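Local structure of sgbp-b (Bacteroides uniformis, 7K44) at residues P30-A38 against L49-Y57; E282-V293 against E374-I385. The protein probably binds xyloglucan at the cell surface of a human gut commensal, as a surface glycan-binding protein of a xyloglucan utilization locus. All blocks are in the same frame, centred on the assembly; numbering follows the deposited sequence.

Interaction 1. Residues P30-A38 against L49-Y57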
# COMPACT_ATOMS: atom_id res chain seq x y z
N PRO A 30 8.34 -36.81 8.79
CA PRO A 30 8.29 -35.56 8.03
C PRO A 30 9.69 -35.00 7.80
O PRO A 30 10.60 -35.27 8.59
CB PRO A 30 7.48 -34.63 8.93
CG PRO A 30 6.66 -35.54 9.77
CD PRO A 30 7.51 -36.75 10.01
N ALA A 31 9.86 -34.22 6.73
CA ALA A 31 11.16 -33.72 6.30
C ALA A 31 11.42 -32.33 6.86
O ALA A 31 10.48 -31.56 7.09
CB ALA A 31 11.21 -33.65 4.77
N PRO A 32 12.68 -31.97 7.08
CA PRO A 32 12.98 -30.65 7.64
C PRO A 32 12.70 -29.53 6.65
O PRO A 32 12.74 -29.72 5.43
CB PRO A 32 14.47 -30.73 7.96
CG PRO A 32 15.00 -31.70 6.96
CD PRO A 32 13.91 -32.73 6.79
N TYR A 33 12.40 -28.35 7.19
CA TYR A 33 12.24 -27.16 6.39
C TYR A 33 12.75 -25.96 7.18
O TYR A 33 12.81 -25.98 8.41
CB TYR A 33 10.79 -26.96 5.93
CG TYR A 33 9.80 -26.72 7.06
CD1 TYR A 33 9.27 -27.80 7.77
CD2 TYR A 33 9.41 -25.44 7.41
CE1 TYR A 33 8.36 -27.59 8.79
CE2 TYR A 33 8.50 -25.22 8.43
CZ TYR A 33 7.98 -26.30 9.12
OH TYR A 33 7.08 -26.08 10.13
N ILE A 34 13.12 -24.91 6.45
CA ILE A 34 13.59 -23.67 7.05
C ILE A 34 12.65 -22.56 6.61
O ILE A 34 12.45 -22.33 5.41
CB ILE A 34 15.04 -23.35 6.64
CG1 ILE A 34 16.00 -24.43 7.14
CG2 ILE A 34 15.45 -21.99 7.19
CD1 ILE A 34 17.42 -24.28 6.63
N THR A 35 12.06 -21.87 7.58
CA THR A 35 11.18 -20.73 7.32
C THR A 35 11.98 -19.45 7.20
O THR A 35 11.75 -18.63 6.30
CB THR A 35 10.17 -20.61 8.46
OG1 THR A 35 9.40 -21.81 8.54
CG2 THR A 35 9.26 -19.41 8.23
N ARG A 36 12.92 -19.25 8.12
CA ARG A 36 13.70 -18.02 8.17
C ARG A 36 14.88 -18.27 9.09
O ARG A 36 14.94 -19.28 9.81
CB ARG A 36 12.87 -16.85 8.70
CG ARG A 36 12.30 -17.11 10.08
CD ARG A 36 11.41 -15.96 10.58
NE ARG A 36 10.78 -16.30 11.85
CZ ARG A 36 11.18 -15.84 13.04
NH1 ARG A 36 12.21 -15.01 13.12
NH2 ARG A 36 10.56 -16.23 14.14
N VAL A 37 15.81 -17.33 9.08
CA VAL A 37 16.95 -17.32 9.97
C VAL A 37 16.98 -15.96 10.66
O VAL A 37 16.96 -14.92 9.99
CB VAL A 37 18.26 -17.57 9.21
CG1 VAL A 37 19.44 -17.47 10.17
CG2 VAL A 37 18.22 -18.94 8.57
N ALA A 38 17.00 -15.98 11.98
CA ALA A 38 17.08 -14.76 12.78
C ALA A 38 18.54 -14.48 13.09
O ALA A 38 19.27 -15.37 13.55
CB ALA A 38 16.31 -14.94 14.08
N LEU A 49 22.97 -16.87 15.54
CA LEU A 49 21.92 -17.07 14.55
C LEU A 49 20.93 -18.08 15.09
O LEU A 49 21.28 -18.95 15.90
CB LEU A 49 22.48 -17.61 13.21
CG LEU A 49 23.42 -16.72 12.39
CD1 LEU A 49 24.86 -17.02 12.74
CD2 LEU A 49 23.20 -16.94 10.90
N ARG A 50 19.68 -17.98 14.63
CA ARG A 50 18.68 -19.00 14.94
C ARG A 50 17.99 -19.42 13.65
O ARG A 50 17.34 -18.59 13.00
CB ARG A 50 17.66 -18.48 15.96
CG ARG A 50 16.80 -19.60 16.54
CD ARG A 50 15.69 -19.05 17.44
NE ARG A 50 16.21 -18.45 18.66
CZ ARG A 50 15.44 -17.91 19.61
NH1 ARG A 50 14.12 -17.91 19.47
NH2 ARG A 50 15.99 -17.38 20.69
N ILE A 51 18.10 -20.70 13.31
CA ILE A 51 17.34 -21.25 12.19
C ILE A 51 15.94 -21.59 12.68
O ILE A 51 15.77 -22.34 13.65
CB ILE A 51 18.03 -22.50 11.63
CG1 ILE A 51 19.46 -22.17 11.20
CG2 ILE A 51 17.22 -23.06 10.46
CD1 ILE A 51 20.26 -23.42 10.80
N VAL A 52 14.93 -21.06 12.00
CA VAL A 52 13.52 -21.26 12.35
C VAL A 52 12.85 -22.06 11.25
O VAL A 52 12.85 -21.64 10.08
CB VAL A 52 12.81 -19.92 12.57
CG1 VAL A 52 11.34 -20.15 12.88
CG2 VAL A 52 13.48 -19.15 13.69
N GLY A 53 12.27 -23.19 11.61
CA GLY A 53 11.62 -24.03 10.62
C GLY A 53 10.78 -25.11 11.25
O GLY A 53 9.81 -24.81 11.97
N GLY A 54 11.12 -26.37 11.00
CA GLY A 54 10.41 -27.47 11.61
C GLY A 54 11.04 -28.79 11.23
O GLY A 54 11.80 -28.90 10.27
N ASN A 55 10.70 -29.81 12.03
CA ASN A 55 11.09 -31.19 11.78
C ASN A 55 12.60 -31.39 11.80
O ASN A 55 13.15 -32.18 11.03
CB ASN A 55 10.48 -31.73 10.48
CG ASN A 55 8.97 -31.64 10.48
OD1 ASN A 55 8.32 -31.90 11.49
ND2 ASN A 55 8.41 -31.25 9.34
N PHE A 56 13.28 -30.69 12.71
CA PHE A 56 14.72 -30.87 12.81
C PHE A 56 15.07 -32.09 13.65
O PHE A 56 15.84 -31.99 14.62
CB PHE A 56 15.40 -29.61 13.37
CG PHE A 56 15.18 -28.37 12.54
CD1 PHE A 56 15.26 -28.43 11.15
CD2 PHE A 56 14.89 -27.16 13.13
CE1 PHE A 56 15.06 -27.30 10.39
CE2 PHE A 56 14.69 -26.02 12.37
CZ PHE A 56 14.78 -26.09 10.99
N TYR A 57 14.53 -33.25 13.28
CA TYR A 57 14.84 -34.51 13.95
C TYR A 57 16.08 -35.14 13.34
O TYR A 57 16.28 -35.08 12.13
CB TYR A 57 13.68 -35.49 13.79
CG TYR A 57 12.40 -34.94 14.33
CD1 TYR A 57 12.18 -34.88 15.70
CD2 TYR A 57 11.42 -34.45 13.48
CE1 TYR A 57 11.01 -34.37 16.20
CE2 TYR A 57 10.24 -33.93 13.98
CZ TYR A 57 10.05 -33.89 15.34
OH TYR A 57 8.89 -33.37 15.85
O HOH W 1 13.48 -34.74 9.81

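Interaction 2. Residues E282-V293 against E374-I385. With CA (calcium ion), chain B.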
# COMPACT_ATOMS: atom_id res chain seq x y z
N GLU A 282 -0.72 10.02 -19.22
CA GLU A 282 0.18 9.73 -18.12
C GLU A 282 -0.40 10.15 -16.77
O GLU A 282 0.30 10.07 -15.75
CB GLU A 282 1.54 10.40 -18.36
CG GLU A 282 2.19 9.92 -19.67
CD GLU A 282 3.51 10.61 -19.99
OE1 GLU A 282 3.94 11.51 -19.24
OE2 GLU A 282 4.14 10.23 -21.01
N LEU A 283 -1.66 10.57 -16.73
CA LEU A 283 -2.23 11.14 -15.51
C LEU A 283 -3.44 10.32 -15.06
O LEU A 283 -4.09 9.65 -15.86
CB LEU A 283 -2.68 12.58 -15.76
CG LEU A 283 -1.57 13.59 -16.02
CD1 LEU A 283 -2.16 14.92 -16.51
CD2 LEU A 283 -0.70 13.79 -14.80
N ALA A 284 -3.75 10.42 -13.76
CA ALA A 284 -4.93 9.78 -13.19
C ALA A 284 -5.67 10.78 -12.32
O ALA A 284 -5.06 11.65 -11.69
CB ALA A 284 -4.58 8.57 -12.32
N LEU A 285 -7.00 10.66 -12.32
CA LEU A 285 -7.81 11.25 -11.26
C LEU A 285 -7.83 10.27 -10.10
O LEU A 285 -8.24 9.12 -10.26
CB LEU A 285 -9.23 11.53 -11.74
CG LEU A 285 -10.14 12.11 -10.64
CD1 LEU A 285 -9.74 13.55 -10.39
CD2 LEU A 285 -11.59 12.02 -11.06
N GLN A 286 -7.38 10.72 -8.93
CA GLN A 286 -7.13 9.83 -7.81
C GLN A 286 -7.83 10.41 -6.60
O GLN A 286 -7.88 11.64 -6.43
CB GLN A 286 -5.62 9.75 -7.59
CG GLN A 286 -5.16 8.84 -6.49
CD GLN A 286 -3.64 8.81 -6.42
OE1 GLN A 286 -3.00 9.59 -5.72
NE2 GLN A 286 -3.05 7.89 -7.19
N PHE A 287 -8.43 9.55 -5.78
CA PHE A 287 -9.18 10.04 -4.63
C PHE A 287 -9.22 9.00 -3.53
O PHE A 287 -8.84 7.84 -3.70
CB PHE A 287 -10.60 10.48 -5.03
CG PHE A 287 -11.41 9.40 -5.71
CD1 PHE A 287 -11.31 9.20 -7.08
CD2 PHE A 287 -12.26 8.59 -4.97
CE1 PHE A 287 -12.06 8.20 -7.71
CE2 PHE A 287 -13.01 7.60 -5.58
CZ PHE A 287 -12.90 7.39 -6.95
N GLU A 288 -9.65 9.44 -2.35
CA GLU A 288 -9.79 8.54 -1.22
C GLU A 288 -11.26 8.19 -1.05
O GLU A 288 -12.14 9.05 -1.23
CB GLU A 288 -9.19 9.17 0.04
CG GLU A 288 -8.31 8.20 0.82
CD GLU A 288 -6.93 8.05 0.19
OE1 GLU A 288 -6.16 7.15 0.58
OE2 GLU A 288 -6.62 8.82 -0.74
N CYS A 289 -11.53 6.92 -0.76
CA CYS A 289 -12.90 6.42 -0.64
C CYS A 289 -13.00 5.44 0.52
O CYS A 289 -12.14 4.57 0.69
CB CYS A 289 -13.34 5.75 -1.94
SG CYS A 289 -15.05 5.14 -1.93
N PHE A 290 -14.04 5.61 1.34
CA PHE A 290 -14.30 4.73 2.47
C PHE A 290 -15.67 4.10 2.24
O PHE A 290 -16.69 4.80 2.25
CB PHE A 290 -14.29 5.55 3.77
CG PHE A 290 -14.41 4.71 5.03
CD1 PHE A 290 -15.63 4.14 5.39
CD2 PHE A 290 -13.32 4.53 5.87
CE1 PHE A 290 -15.75 3.38 6.57
CE2 PHE A 290 -13.43 3.78 7.04
CZ PHE A 290 -14.65 3.20 7.38
N VAL A 291 -15.69 2.79 2.03
CA VAL A 291 -16.93 2.04 1.86
C VAL A 291 -17.27 1.43 3.21
O VAL A 291 -16.59 0.52 3.67
CB VAL A 291 -16.81 0.97 0.77
CG1 VAL A 291 -18.10 0.13 0.69
CG2 VAL A 291 -16.51 1.61 -0.58
N ALA A 292 -18.32 1.95 3.86
CA ALA A 292 -18.64 1.47 5.20
C ALA A 292 -19.47 0.20 5.17
O ALA A 292 -19.44 -0.57 6.14
CB ALA A 292 -19.39 2.55 5.97
N VAL A 293 -20.22 -0.03 4.10
CA VAL A 293 -21.13 -1.17 4.01
C VAL A 293 -20.92 -1.85 2.67
O VAL A 293 -21.04 -1.21 1.62
CB VAL A 293 -22.60 -0.74 4.18
CG1 VAL A 293 -23.53 -1.93 3.97
CG2 VAL A 293 -22.83 -0.14 5.57
N GLU A 374 -23.38 3.14 2.01
CA GLU A 374 -22.76 4.15 2.88
C GLU A 374 -21.30 4.27 2.50
O GLU A 374 -20.51 3.36 2.77
CB GLU A 374 -22.92 3.77 4.36
CG GLU A 374 -22.30 4.79 5.31
CD GLU A 374 -22.24 4.31 6.75
OE1 GLU A 374 -22.82 3.25 7.06
OE2 GLU A 374 -21.58 4.99 7.58
N MET A 375 -20.94 5.39 1.87
CA MET A 375 -19.60 5.57 1.32
C MET A 375 -19.21 7.03 1.48
O MET A 375 -20.07 7.92 1.52
CB MET A 375 -19.56 5.20 -0.16
CG MET A 375 -20.11 3.82 -0.48
SD MET A 375 -20.40 3.64 -2.24
CE MET A 375 -18.79 4.12 -2.81
N TYR A 376 -17.90 7.28 1.55
CA TYR A 376 -17.35 8.61 1.78
C TYR A 376 -16.21 8.86 0.80
O TYR A 376 -15.45 7.94 0.46
CB TYR A 376 -16.82 8.74 3.22
CG TYR A 376 -17.84 8.36 4.27
CD1 TYR A 376 -18.05 7.04 4.62
CD2 TYR A 376 -18.62 9.34 4.86
CE1 TYR A 376 -19.02 6.69 5.56
CE2 TYR A 376 -19.57 9.01 5.81
CZ TYR A 376 -19.77 7.68 6.14
OH TYR A 376 -20.74 7.38 7.08
N PHE A 377 -16.07 10.12 0.39
CA PHE A 377 -15.13 10.52 -0.65
C PHE A 377 -14.40 11.79 -0.23
O PHE A 377 -15.00 12.70 0.35
CB PHE A 377 -15.89 10.85 -1.95
CG PHE A 377 -16.61 9.68 -2.55
CD1 PHE A 377 -17.91 9.37 -2.16
CD2 PHE A 377 -16.00 8.90 -3.52
CE1 PHE A 377 -18.57 8.29 -2.73
CE2 PHE A 377 -16.65 7.82 -4.08
CZ PHE A 377 -17.93 7.52 -3.67
N ASP A 378 -13.11 11.88 -0.57
CA ASP A 378 -12.33 13.08 -0.26
C ASP A 378 -11.08 13.10 -1.11
O ASP A 378 -10.68 12.09 -1.72
CB ASP A 378 -11.95 13.09 1.23
CG ASP A 378 -11.69 14.50 1.79
OD1 ASP A 378 -11.67 15.53 1.07
OD2 ASP A 378 -11.48 14.55 3.03
N ASN A 379 -10.44 14.26 -1.13
CA ASN A 379 -9.06 14.42 -1.62
C ASN A 379 -8.89 13.96 -3.06
O ASN A 379 -8.06 13.10 -3.36
CB ASN A 379 -8.06 13.75 -0.68
CG ASN A 379 -7.81 14.56 0.57
OD1 ASN A 379 -8.03 15.77 0.58
ND2 ASN A 379 -7.32 13.90 1.62
N PHE A 380 -9.66 14.57 -3.97
CA PHE A 380 -9.47 14.31 -5.39
C PHE A 380 -8.23 15.07 -5.87
O PHE A 380 -8.09 16.27 -5.63
CB PHE A 380 -10.70 14.76 -6.19
CG PHE A 380 -11.95 13.99 -5.87
CD1 PHE A 380 -12.73 14.33 -4.78
CD2 PHE A 380 -12.35 12.93 -6.67
CE1 PHE A 380 -13.90 13.63 -4.48
CE2 PHE A 380 -13.51 12.22 -6.38
CZ PHE A 380 -14.28 12.57 -5.29
N ARG A 381 -7.33 14.35 -6.53
CA ARG A 381 -6.09 14.93 -7.04
C ARG A 381 -5.82 14.40 -8.44
O ARG A 381 -6.30 13.32 -8.80
CB ARG A 381 -4.88 14.65 -6.12
CG ARG A 381 -4.57 13.18 -5.87
CD ARG A 381 -5.15 12.69 -4.56
NE ARG A 381 -4.64 11.36 -4.17
CZ ARG A 381 -5.17 10.63 -3.19
NH1 ARG A 381 -4.66 9.43 -2.89
NH2 ARG A 381 -6.22 11.10 -2.50
N VAL A 382 -5.08 15.17 -9.23
CA VAL A 382 -4.62 14.74 -10.55
C VAL A 382 -3.12 14.54 -10.46
O VAL A 382 -2.38 15.49 -10.16
CB VAL A 382 -4.98 15.75 -11.65
CG1 VAL A 382 -4.43 15.23 -12.99
CG2 VAL A 382 -6.48 15.97 -11.73
N VAL A 383 -2.66 13.30 -10.72
CA VAL A 383 -1.27 12.92 -10.48
C VAL A 383 -0.77 12.03 -11.61
O VAL A 383 -1.55 11.39 -12.32
CB VAL A 383 -1.10 12.18 -9.14
CG1 VAL A 383 -1.36 13.10 -7.95
CG2 VAL A 383 -2.00 10.95 -9.09
N LYS A 384 0.55 11.95 -11.73
CA LYS A 384 1.15 11.06 -12.71
C LYS A 384 0.99 9.61 -12.28
O LYS A 384 1.07 9.28 -11.09
CB LYS A 384 2.63 11.41 -12.87
CG LYS A 384 2.84 12.66 -13.68
CD LYS A 384 4.30 12.98 -13.94
CE LYS A 384 4.41 14.19 -14.88
NZ LYS A 384 5.80 14.74 -14.95
N ILE A 385 0.74 8.75 -13.25
CA ILE A 385 0.75 7.31 -13.04
C ILE A 385 2.20 6.82 -13.04
O ILE A 385 2.62 6.07 -12.16
CB ILE A 385 -0.07 6.57 -14.11
CG1 ILE A 385 -1.49 7.14 -14.21
CG2 ILE A 385 -0.09 5.08 -13.84
CD1 ILE A 385 -2.16 6.84 -15.54
CA CA B . -11.48 17.02 3.13
O HOH W 2 -6.57 11.17 1.13
O HOH W 3 -21.79 1.18 0.63
O HOH W 4 -9.13 17.14 2.59

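Interaction 1. Residues P30-A38 against L49-Y57
Y33 lays its ring flat over the backbone of G53 and G54 across the first beta hairpin of the chain, whose antiparallel strands 33-39 and 48-54 form one margin of a four-stranded sheet. With CG set between the backbone N and the carbonyl carbon (chi1 64°), the ring folds across to the neighbouring strand, and G54 N lies 3.6 Å above its plane, over the centre. The ring packs directly on G54, with Y33 CE1 3.5 Å from G54 CA. N55 ND2 comes in at the ring's edge, the amide turned 73° from the ring. The same nitrogen, N55 ND2, donates to A31 O from above the carbonyl plane over 3.1 Å. An alanine in place of N55 would remove this amide and is likely to leave A31 O without that donor and the Y33 edge and P30 CB without their neighbour. On the opposite face of the sheet I34 CG1 meets I51 CG2 at 3.8 Å, and V37 CG1 reaches L49 CD2; strands 103-110 and 114-120 cover this apolar side. A classic beta bulge shifts the register by one, T35 and R36 both facing V52. Within it, R36 and V52 run side by side, pointing the same way: the arginine is extended from CG to NE, and V52 CG2 sits 4.1 Å above the centre of its guanidinium. At the bulge V52 O takes two donors in its carbonyl plane, T35 N at 2.6 Å and R36 N at 3.1 Å.

Interaction 2. Residues E282-V293 against E374-I385
The antiparallel pair of strands 283-291 and 371-384 lies deep in the xyloglucan-binding domain, where D378 supplies both carboxylate oxygens to a calcium site. R381 carries the polar face of the pair. Its chain bends at chi2 (-98°), bringing the guanidinium back over the Q286-F287 backbone. R381 NE donates to a lone pair of Q286 OE1 at 2.9 Å, the amide and guanidinium planes standing 79° apart. E288, by contrast, is nearly coplanar with the guanidinium: R381 NH1 and NH2 both grip E288 OE2 end-on in a salt bridge, NH2 at 2.9 Å. NH2 also donates to N379 O, and NH1 has a further acceptor in Q333, so the group's rotation is fixed from several sides. E288 OE1 is hydrogen-bonded to S133 OG. The other face is apolar. F287 CB sits over the F380 ring, 3.8 Å from its centroid, in a CH-pi contact; the two rings are nearly parallel but slid apart. F377 presents its edge to F287 CE2, while C289 SG approaches the same F377 ring obliquely, and strand 357-364 packs on F377 and F380. Back on the face of Q286 and R381, toward the other end, F290 and Y376 run side by side, and Y376 OH donates to the anti lone pair of E374 OE2 at 2.6 Å. A beta bulge between Q286 and E288 sets F287 against N379 and F380, N379 having a left-handed backbone. N379 ND2 is hydrogen-bonded to D241 OD2. Beside it N213, D215, D241 and K243 complete the calcium site, D378 OD1 and OD2 each binding the ion at 2.5 Å; water 4, held by N379 OD1, is another ligand, 2.4 Å from the ion.

From the N terminus, interaction 1 comes first and is local: it closes a hairpin with ten residues between its segments. The chain then passes through the IPT/TIG region before interaction 2 opens. That contact spans a much longer loop: 80 intervening residues, including strands 300-305, 331-337 and 357-364, separate residues 282-293 from 374-385 near the C terminus. The two are in series, neither nested nor crossed, and lie on opposite sides of the chain's centre, with centres about 44 Å apart. Interaction 1 ties the edge of an N-terminal sheet, whereas interaction 2 joins a middle strand to the last strand of the glycan-binding domain.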